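PDB 3PJV: cyclic dimeric GMP binding protein from Pseudomonas fluorescens, which binds cyclic di-GMP and relays the signal to its periplasmic side, in inside-out signalling that controls periplasmic proteolysis. Local coordinates for the interface of chains A and B. Coordinates in Å, arbitrary orientation; residue numbers count along the deposited sequence, not the author numbering. Chains: chain A/B, Cyclic dimeric GMP binding protein.

Contacts 1 and 2 are patches of one two-fold symmetric interface and share a common core with the chains exchanged, their C-alpha centres about 16 Å apart. Both set the segment 54-56 of one chain against the end of strand 105-114 and A:His115 or B:His115 of the other. The antiparallel bridge between residues 55 and 114 is therefore made twice. Contact 1 adds the loop 75-77 and the starts of the C-terminal helices; contact 2 adds the long helix 6-32. Each chain lays its last strand and the C-terminal helix after it against its partner, suggesting an intertwined dimer, although the crystal alone does not prove this biological form.

Contact 1: the interface of chains A and B. Residues chain A 114-115, 117; chain B 54-56, 75-77, 118.
The imidazole of A:His115 receives the edge of the B:Phe118 ring on one face, the planes standing nearly perpendicular at 84°. The phenyl corner CE2 does the touching, 3.6 Å from A:His115 CG and displaced toward the imidazole rim. Relative to the phenyl ring, A:His115 CG lies at the edge and in plane, while the two phenyl faces are covered from within chain B by CD1 of B:Tyr54 and CD1 of B:Ile75. The imidazole edge is polar. Its NE2 donates to the carbonyl O of B:Ile75 at 2.7 Å, a somewhat bent bond (142° at H) that lies close to the imidazole plane but meets the acceptor from above the carbonyl plane. The carbonyl O of B:Pro76 also sits in the imidazole plane, 2.9 Å from NE2, and may share the same N-H; B:Pro76 is poorly ordered, which makes this second bond doubtful. On the other ring nitrogen, A:His115 ND1 accepts the backbone N-H of A:Met117 at 3.1 Å, at the start of helix 117-128. Bonds near the ring plane on both nitrogens would hold the imidazole against rotation, and this pattern would favour the proton on NE2. Selenomethionine A:Met117 packs beside the imidazole, its side chain crossing those of B:Ile75 and B:Phe118 at about right angles. A bend at its third torsion (chi3 -73°) turns the terminal methyl CE onto CD1 of B:Ile75, a tight 3.3 Å contact. Its selenium SE meets B:Phe118 CD2 at 3.7 Å, so the phenyl group touches both chain A side chains through adjacent ring carbons. Beside the ring cluster the backbones pair: A:His115 N donates to B:Tyr54 O at 3.0 Å, next to the antiparallel bridge of A:Ser114 with B:Tyr55. Water 1 joins that same tyrosine carbonyl to A:His115 O, 2.8 Å from the histidine oxygen.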
ATOM      1  N   SER A 114       6.014  -6.959  -2.212  1.00 19.49           N
ATOM      2  CA  SER A 114       4.815  -6.121  -2.200  1.00 21.01           C
ATOM      3  C   SER A 114       3.681  -6.763  -2.981  1.00 18.45           C
ATOM      4  O   SER A 114       3.911  -7.363  -4.025  1.00 20.20           O
ATOM      5  CB  SER A 114       5.130  -4.741  -2.785  1.00 23.25           C
ATOM      6  OG  SER A 114       6.109  -4.104  -1.988  1.00 27.41           O
ATOM      7  N   HIS A 115       2.458  -6.635  -2.483  1.00 18.72           N
ATOM      8  CA  HIS A 115       1.331  -7.271  -3.180  1.00 21.42           C
ATOM      9  C   HIS A 115       1.010  -6.546  -4.489  1.00 19.13           C
ATOM     10  O   HIS A 115       0.852  -5.322  -4.500  1.00 18.14           O
ATOM     11  CB  HIS A 115       0.095  -7.326  -2.270  1.00 23.05           C
ATOM     12  CG  HIS A 115      -0.889  -8.385  -2.667  1.00 22.44           C
ATOM     13  ND1 HIS A 115      -1.667  -8.293  -3.802  1.00 22.07           N
ATOM     14  CD2 HIS A 115      -1.198  -9.575  -2.095  1.00 25.79           C
ATOM     15  CE1 HIS A 115      -2.422  -9.371  -3.904  1.00 22.87           C
ATOM     16  NE2 HIS A 115      -2.157 -10.166  -2.881  1.00 24.72           N
HETATM   17  N   MSE A 117      -1.697  -6.604  -6.384  1.00 18.30           N
HETATM   18  CA  MSE A 117      -3.116  -6.506  -6.724  1.00 19.82           C
HETATM   19  C   MSE A 117      -3.503  -5.189  -7.414  1.00 22.18           C
HETATM   20  O   MSE A 117      -4.272  -5.182  -8.378  1.00 18.96           O
HETATM   21  CB  MSE A 117      -3.941  -6.729  -5.458  1.00 25.21           C
HETATM   22  CG  MSE A 117      -5.435  -6.763  -5.607  1.00 33.12           C
HETATM   23 SE   MSE A 117      -6.047  -6.705  -3.743  1.00 45.94          SE
HETATM   24  CE  MSE A 117      -5.556  -8.551  -3.233  1.00 38.99           C
TER
ATOM     25  N   TYR B  54       0.351  -3.636   2.493  1.00 25.09           N
ATOM     26  CA  TYR B  54      -0.126  -4.425   1.353  1.00 19.36           C
ATOM     27  C   TYR B  54       1.000  -5.285   0.805  1.00 19.23           C
ATOM     28  O   TYR B  54       1.627  -4.932  -0.192  1.00 19.32           O
ATOM     29  CB  TYR B  54      -0.628  -3.495   0.250  1.00 23.88           C
ATOM     30  CG  TYR B  54      -1.829  -2.649   0.643  1.00 26.53           C
ATOM     31  CD1 TYR B  54      -2.718  -3.066   1.639  1.00 26.04           C
ATOM     32  CD2 TYR B  54      -2.091  -1.451  -0.005  1.00 24.28           C
ATOM     33  CE1 TYR B  54      -3.821  -2.296   1.981  1.00 27.76           C
ATOM     34  CE2 TYR B  54      -3.187  -0.687   0.320  1.00 22.02           C
ATOM     35  CZ  TYR B  54      -4.048  -1.104   1.318  1.00 23.71           C
ATOM     36  OH  TYR B  54      -5.146  -0.335   1.626  1.00 23.00           O
ATOM     37  N   TYR B  55       1.256  -6.414   1.466  1.00 19.98           N
ATOM     38  CA  TYR B  55       2.411  -7.253   1.152  1.00 19.33           C
ATOM     39  C   TYR B  55       1.999  -8.676   0.769  1.00 22.60           C
ATOM     40  O   TYR B  55       1.064  -9.222   1.342  1.00 25.51           O
ATOM     41  CB  TYR B  55       3.368  -7.312   2.349  1.00 19.56           C
ATOM     42  CG  TYR B  55       3.858  -5.946   2.796  1.00 21.34           C
ATOM     43  CD1 TYR B  55       4.797  -5.245   2.044  1.00 23.09           C
ATOM     44  CD2 TYR B  55       3.358  -5.352   3.958  1.00 23.54           C
ATOM     45  CE1 TYR B  55       5.232  -3.988   2.438  1.00 25.00           C
ATOM     46  CE2 TYR B  55       3.800  -4.099   4.360  1.00 26.93           C
ATOM     47  CZ  TYR B  55       4.728  -3.423   3.591  1.00 27.67           C
ATOM     48  OH  TYR B  55       5.161  -2.175   3.980  1.00 31.26           O
ATOM     49  N   SER B  56       2.695  -9.260  -0.201  1.00 21.32           N
ATOM     50  CA  SER B  56       2.532 -10.675  -0.518  1.00 23.22           C
ATOM     51  C   SER B  56       3.196 -11.551   0.536  1.00 26.17           C
ATOM     52  O   SER B  56       2.680 -12.608   0.910  1.00 29.36           O
ATOM     53  CB  SER B  56       3.140 -11.013  -1.887  1.00 26.57           C
ATOM     54  OG  SER B  56       2.340 -10.508  -2.940  1.00 28.23           O
ATOM     55  N   ILE B  75      -2.593 -12.828   0.635  1.00 40.47           N
ATOM     56  CA  ILE B  75      -3.687 -13.271  -0.220  1.00 39.08           C
ATOM     57  C   ILE B  75      -3.241 -13.340  -1.689  1.00 39.54           C
ATOM     58  O   ILE B  75      -2.217 -12.776  -2.051  1.00 33.39           O
ATOM     59  CB  ILE B  75      -4.899 -12.340  -0.061  1.00 43.77           C
ATOM     60  CG1 ILE B  75      -4.507 -10.896  -0.356  1.00 42.84           C
ATOM     61  CG2 ILE B  75      -5.441 -12.410   1.364  1.00 43.05           C
ATOM     62  CD1 ILE B  75      -5.672  -9.929  -0.200  1.00 46.38           C
ATOM     63  N   PRO B  76      -4.002 -14.053  -2.535  1.00 45.23           N
ATOM     64  CA  PRO B  76      -3.594 -14.246  -3.936  1.00 49.78           C
ATOM     65  C   PRO B  76      -3.455 -12.934  -4.706  1.00 49.67           C
ATOM     66  O   PRO B  76      -4.007 -11.914  -4.285  1.00 48.68           O
ATOM     67  CB  PRO B  76      -4.743 -15.078  -4.524  1.00 52.78           C
ATOM     68  CG  PRO B  76      -5.357 -15.766  -3.346  1.00 54.51           C
ATOM     69  CD  PRO B  76      -5.243 -14.779  -2.213  1.00 51.11           C
ATOM     70  N   ALA B  77      -2.745 -12.978  -5.832  1.00 46.08           N
ATOM     71  CA  ALA B  77      -2.451 -11.784  -6.626  1.00 38.99           C
ATOM     72  C   ALA B  77      -3.698 -11.044  -7.115  1.00 38.56           C
ATOM     73  O   ALA B  77      -3.725  -9.821  -7.150  1.00 37.72           O
ATOM     74  CB  ALA B  77      -1.552 -12.137  -7.802  1.00 39.22           C
ATOM     75  N   PHE B 118      -8.136  -4.059  -1.353  1.00 20.39           N
ATOM     76  CA  PHE B 118      -7.338  -4.956  -0.496  1.00 23.02           C
ATOM     77  C   PHE B 118      -8.099  -5.390   0.761  1.00 23.39           C
ATOM     78  O   PHE B 118      -8.102  -6.567   1.127  1.00 22.93           O
ATOM     79  CB  PHE B 118      -5.977  -4.331  -0.114  1.00 25.32           C
ATOM     80  CG  PHE B 118      -4.935  -5.348   0.307  1.00 29.17           C
ATOM     81  CD1 PHE B 118      -4.782  -5.687   1.638  1.00 33.61           C
ATOM     82  CD2 PHE B 118      -4.123  -5.969  -0.633  1.00 34.46           C
ATOM     83  CE1 PHE B 118      -3.834  -6.618   2.034  1.00 37.66           C
ATOM     84  CE2 PHE B 118      -3.166  -6.907  -0.237  1.00 35.45           C
ATOM     85  CZ  PHE B 118      -3.030  -7.228   1.098  1.00 35.22           C
TER
HETATM   86  O   HOH W   1       1.508  -3.325  -2.670  1.00 27.50           O

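Contact 2: the interface of chains A and B. Residues chain A 17, 20-21, 24, 54-56; chain B 112-115.
A:His20 and B:Ser114 meet ring edge to hydroxyl. A:His20 ND1 lies 2.8 Å from B:Ser114 OG, and the hydrogen bond is almost straight (175° at H), with OG in the imidazole plane; which partner donates is not decided. The serine hydroxyl, anti to its own carbonyl carbon (chi1 -71°), is turned toward helix 6-32, where it also comes within 3.2 Å of A:Ala21 N. That amide faces A:Leu17 O and appears committed to the helix, so any bond to OG would be at most a weak, shared one. The small A:Ala21 side chain probably allows the hydroxyl to approach the helix backbone. The phenol ring of A:Tyr55 also borders the hydroxyl, through CD1 and CE1, in a direction roughly perpendicular to the histidine bond. The B:Val112 methyl CG1 hangs over the CD1 corner, 3.3 Å from CD1, on the face opposite A:Tyr54 CB, so the ring lies between the two; the valine and tyrosine side chains cross obliquely. That methyl is anti to the valine backbone N (chi1 174°), which directs it toward both the phenol ring and the helix, where A:Ala24 CB lies 4.1 Å from CG1. An alanine in place of A:Tyr55 would probably open a gap beside B:Val112 CG1 and strip the B:Ser114 hydroxyl of its aromatic neighbour. Main-chain bonds register the two segments: A:Ser56 N donates to B:Val113 O at 2.8 Å, and B:His115 N to A:Tyr54 O at 2.9 Å. Water 2 ties that tyrosine carbonyl to B:His115 O. Past this pairing, A:Ser56 OG packs 3.4 Å from B:His115 CA. In the fold, the end of strand 105-114 of chain B thus runs between the long helix 6-32 and the one-residue strand at A:Tyr55, pairing with A:Tyr55 in an antiparallel bridge through B:Ser114 just before chain B continues into its C-terminal helix 117-127.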
ATOM      1  N   LEU A  17      -8.729   1.454   6.890  1.00 17.32           N
ATOM      2  CA  LEU A  17      -8.715   2.179   5.610  0.50 18.65           C
ATOM      3  C   LEU A  17      -8.754   3.681   5.830  1.00 19.70           C
ATOM      4  O   LEU A  17      -8.064   4.443   5.146  1.00 19.28           O
ATOM      5  CB  LEU A  17      -9.911   1.793   4.746  0.50 21.16           C
ATOM      6  CG  LEU A  17      -9.860   0.504   3.941  0.50 24.46           C
ATOM      7  CD1 LEU A  17     -11.181   0.351   3.196  0.50 25.43           C
ATOM      8  CD2 LEU A  17      -8.677   0.549   2.981  0.50 25.35           C
ATOM      9  N   HIS A  20      -5.470   4.756   6.825  1.00 21.64           N
ATOM     10  CA  HIS A  20      -4.597   4.691   5.656  1.00 21.29           C
ATOM     11  C   HIS A  20      -4.706   5.997   4.852  1.00 19.40           C
ATOM     12  O   HIS A  20      -3.695   6.598   4.468  1.00 19.37           O
ATOM     13  CB  HIS A  20      -4.967   3.466   4.812  1.00 18.23           C
ATOM     14  CG  HIS A  20      -4.077   3.245   3.629  1.00 20.27           C
ATOM     15  ND1 HIS A  20      -4.327   3.805   2.394  1.00 21.21           N
ATOM     16  CD2 HIS A  20      -2.952   2.503   3.485  1.00 25.64           C
ATOM     17  CE1 HIS A  20      -3.399   3.411   1.538  1.00 20.74           C
ATOM     18  NE2 HIS A  20      -2.546   2.631   2.178  1.00 24.00           N
ATOM     19  N   ALA A  21      -5.939   6.442   4.624  1.00 19.06           N
ATOM     20  CA  ALA A  21      -6.187   7.660   3.854  1.00 18.84           C
ATOM     21  C   ALA A  21      -5.714   8.903   4.609  1.00 21.00           C
ATOM     22  O   ALA A  21      -5.091   9.796   4.029  1.00 20.16           O
ATOM     23  CB  ALA A  21      -7.667   7.778   3.498  1.00 19.31           C
ATOM     24  N   ALA A  24      -1.888   9.211   4.573  1.00 18.44           N
ATOM     25  CA  ALA A  24      -1.402   9.661   3.268  1.00 18.21           C
ATOM     26  C   ALA A  24      -1.606  11.167   3.102  1.00 18.09           C
ATOM     27  O   ALA A  24      -0.737  11.857   2.566  1.00 19.00           O
ATOM     28  CB  ALA A  24      -2.108   8.902   2.128  1.00 18.11           C
ATOM     29  N   TYR A  54      -2.854   2.770  -4.755  1.00 18.29           N
ATOM     30  CA  TYR A  54      -3.524   2.495  -3.478  1.00 21.02           C
ATOM     31  C   TYR A  54      -4.690   3.438  -3.189  1.00 19.51           C
ATOM     32  O   TYR A  54      -5.476   3.188  -2.268  1.00 19.00           O
ATOM     33  CB  TYR A  54      -2.556   2.575  -2.292  1.00 18.06           C
ATOM     34  CG  TYR A  54      -1.358   1.653  -2.364  1.00 19.83           C
ATOM     35  CD1 TYR A  54      -1.407   0.464  -3.077  1.00 20.89           C
ATOM     36  CD2 TYR A  54      -0.172   1.982  -1.713  1.00 22.38           C
ATOM     37  CE1 TYR A  54      -0.303  -0.376  -3.142  1.00 21.85           C
ATOM     38  CE2 TYR A  54       0.932   1.156  -1.775  1.00 23.11           C
ATOM     39  CZ  TYR A  54       0.868  -0.016  -2.490  1.00 25.08           C
ATOM     40  OH  TYR A  54       1.972  -0.832  -2.548  1.00 24.40           O
ATOM     41  N   TYR A  55      -4.783   4.531  -3.944  1.00 18.67           N
ATOM     42  CA  TYR A  55      -5.774   5.573  -3.655  1.00 16.86           C
ATOM     43  C   TYR A  55      -6.766   5.738  -4.801  1.00 19.54           C
ATOM     44  O   TYR A  55      -6.363   5.802  -5.967  1.00 20.93           O
ATOM     45  CB  TYR A  55      -5.081   6.910  -3.316  1.00 18.53           C
ATOM     46  CG  TYR A  55      -4.027   6.698  -2.261  1.00 17.44           C
ATOM     47  CD1 TYR A  55      -4.381   6.591  -0.922  1.00 14.74           C
ATOM     48  CD2 TYR A  55      -2.697   6.515  -2.615  1.00 17.17           C
ATOM     49  CE1 TYR A  55      -3.430   6.339   0.048  1.00 16.73           C
ATOM     50  CE2 TYR A  55      -1.737   6.271  -1.652  1.00 20.22           C
ATOM     51  CZ  TYR A  55      -2.115   6.187  -0.318  1.00 20.21           C
ATOM     52  OH  TYR A  55      -1.172   5.933   0.650  1.00 21.43           O
ATOM     53  N   SER A  56      -8.061   5.773  -4.470  1.00 17.41           N
ATOM     54  CA  SER A  56      -9.101   6.032  -5.467  1.00 19.76           C
ATOM     55  C   SER A  56      -8.989   7.453  -6.012  1.00 19.63           C
ATOM     56  O   SER A  56      -9.322   7.723  -7.176  1.00 21.78           O
ATOM     57  CB  SER A  56     -10.497   5.854  -4.846  1.00 25.55           C
ATOM     58  OG  SER A  56     -10.667   4.546  -4.328  1.00 29.41           O
TER
ATOM     59  N   VAL B 112      -7.633  12.753   0.373  1.00 17.97           N
ATOM     60  CA  VAL B 112      -7.261  11.419  -0.101  1.00 17.46           C
ATOM     61  C   VAL B 112      -8.417  10.467   0.129  1.00 19.13           C
ATOM     62  O   VAL B 112      -9.091  10.553   1.144  1.00 18.19           O
ATOM     63  CB  VAL B 112      -6.003  10.882   0.640  1.00 18.93           C
ATOM     64  CG1 VAL B 112      -5.718   9.418   0.244  1.00 16.32           C
ATOM     65  CG2 VAL B 112      -4.797  11.776   0.357  1.00 16.76           C
ATOM     66  N   VAL B 113      -8.664   9.576  -0.827  1.00 19.71           N
ATOM     67  CA  VAL B 113      -9.593   8.476  -0.610  1.00 17.22           C
ATOM     68  C   VAL B 113      -8.852   7.185  -0.908  1.00 18.39           C
ATOM     69  O   VAL B 113      -8.292   7.024  -2.012  1.00 18.81           O
ATOM     70  CB  VAL B 113     -10.820   8.568  -1.537  1.00 18.26           C
ATOM     71  CG1 VAL B 113     -11.722   7.357  -1.334  1.00 17.87           C
ATOM     72  CG2 VAL B 113     -11.609   9.827  -1.236  1.00 20.63           C
ATOM     73  N   SER B 114      -8.835   6.265   0.056  1.00 16.38           N
ATOM     74  CA  SER B 114      -8.069   5.022  -0.111  1.00 15.24           C
ATOM     75  C   SER B 114      -8.920   3.937  -0.763  1.00 15.03           C
ATOM     76  O   SER B 114     -10.082   3.758  -0.406  1.00 16.80           O
ATOM     77  CB  SER B 114      -7.530   4.527   1.238  1.00 19.09           C
ATOM     78  OG  SER B 114      -6.498   5.381   1.701  1.00 18.66           O
ATOM     79  N   HIS B 115      -8.336   3.215  -1.719  1.00 17.70           N
ATOM     80  CA  HIS B 115      -9.097   2.189  -2.427  1.00 17.86           C
ATOM     81  C   HIS B 115      -9.315   0.971  -1.532  1.00 17.59           C
ATOM     82  O   HIS B 115      -8.374   0.478  -0.928  1.00 19.70           O
ATOM     83  CB  HIS B 115      -8.353   1.762  -3.694  1.00 17.14           C
ATOM     84  CG  HIS B 115      -9.233   1.090  -4.701  1.00 21.17           C
ATOM     85  ND1 HIS B 115      -9.780  -0.160  -4.494  1.00 20.28           N
ATOM     86  CD2 HIS B 115      -9.674   1.499  -5.915  1.00 25.50           C
ATOM     87  CE1 HIS B 115     -10.522  -0.491  -5.542  1.00 24.22           C
ATOM     88  NE2 HIS B 115     -10.472   0.497  -6.416  1.00 22.16           N
TER
HETATM   89  O   HOH W   2      -5.975   1.356  -0.251  1.00 20.31           O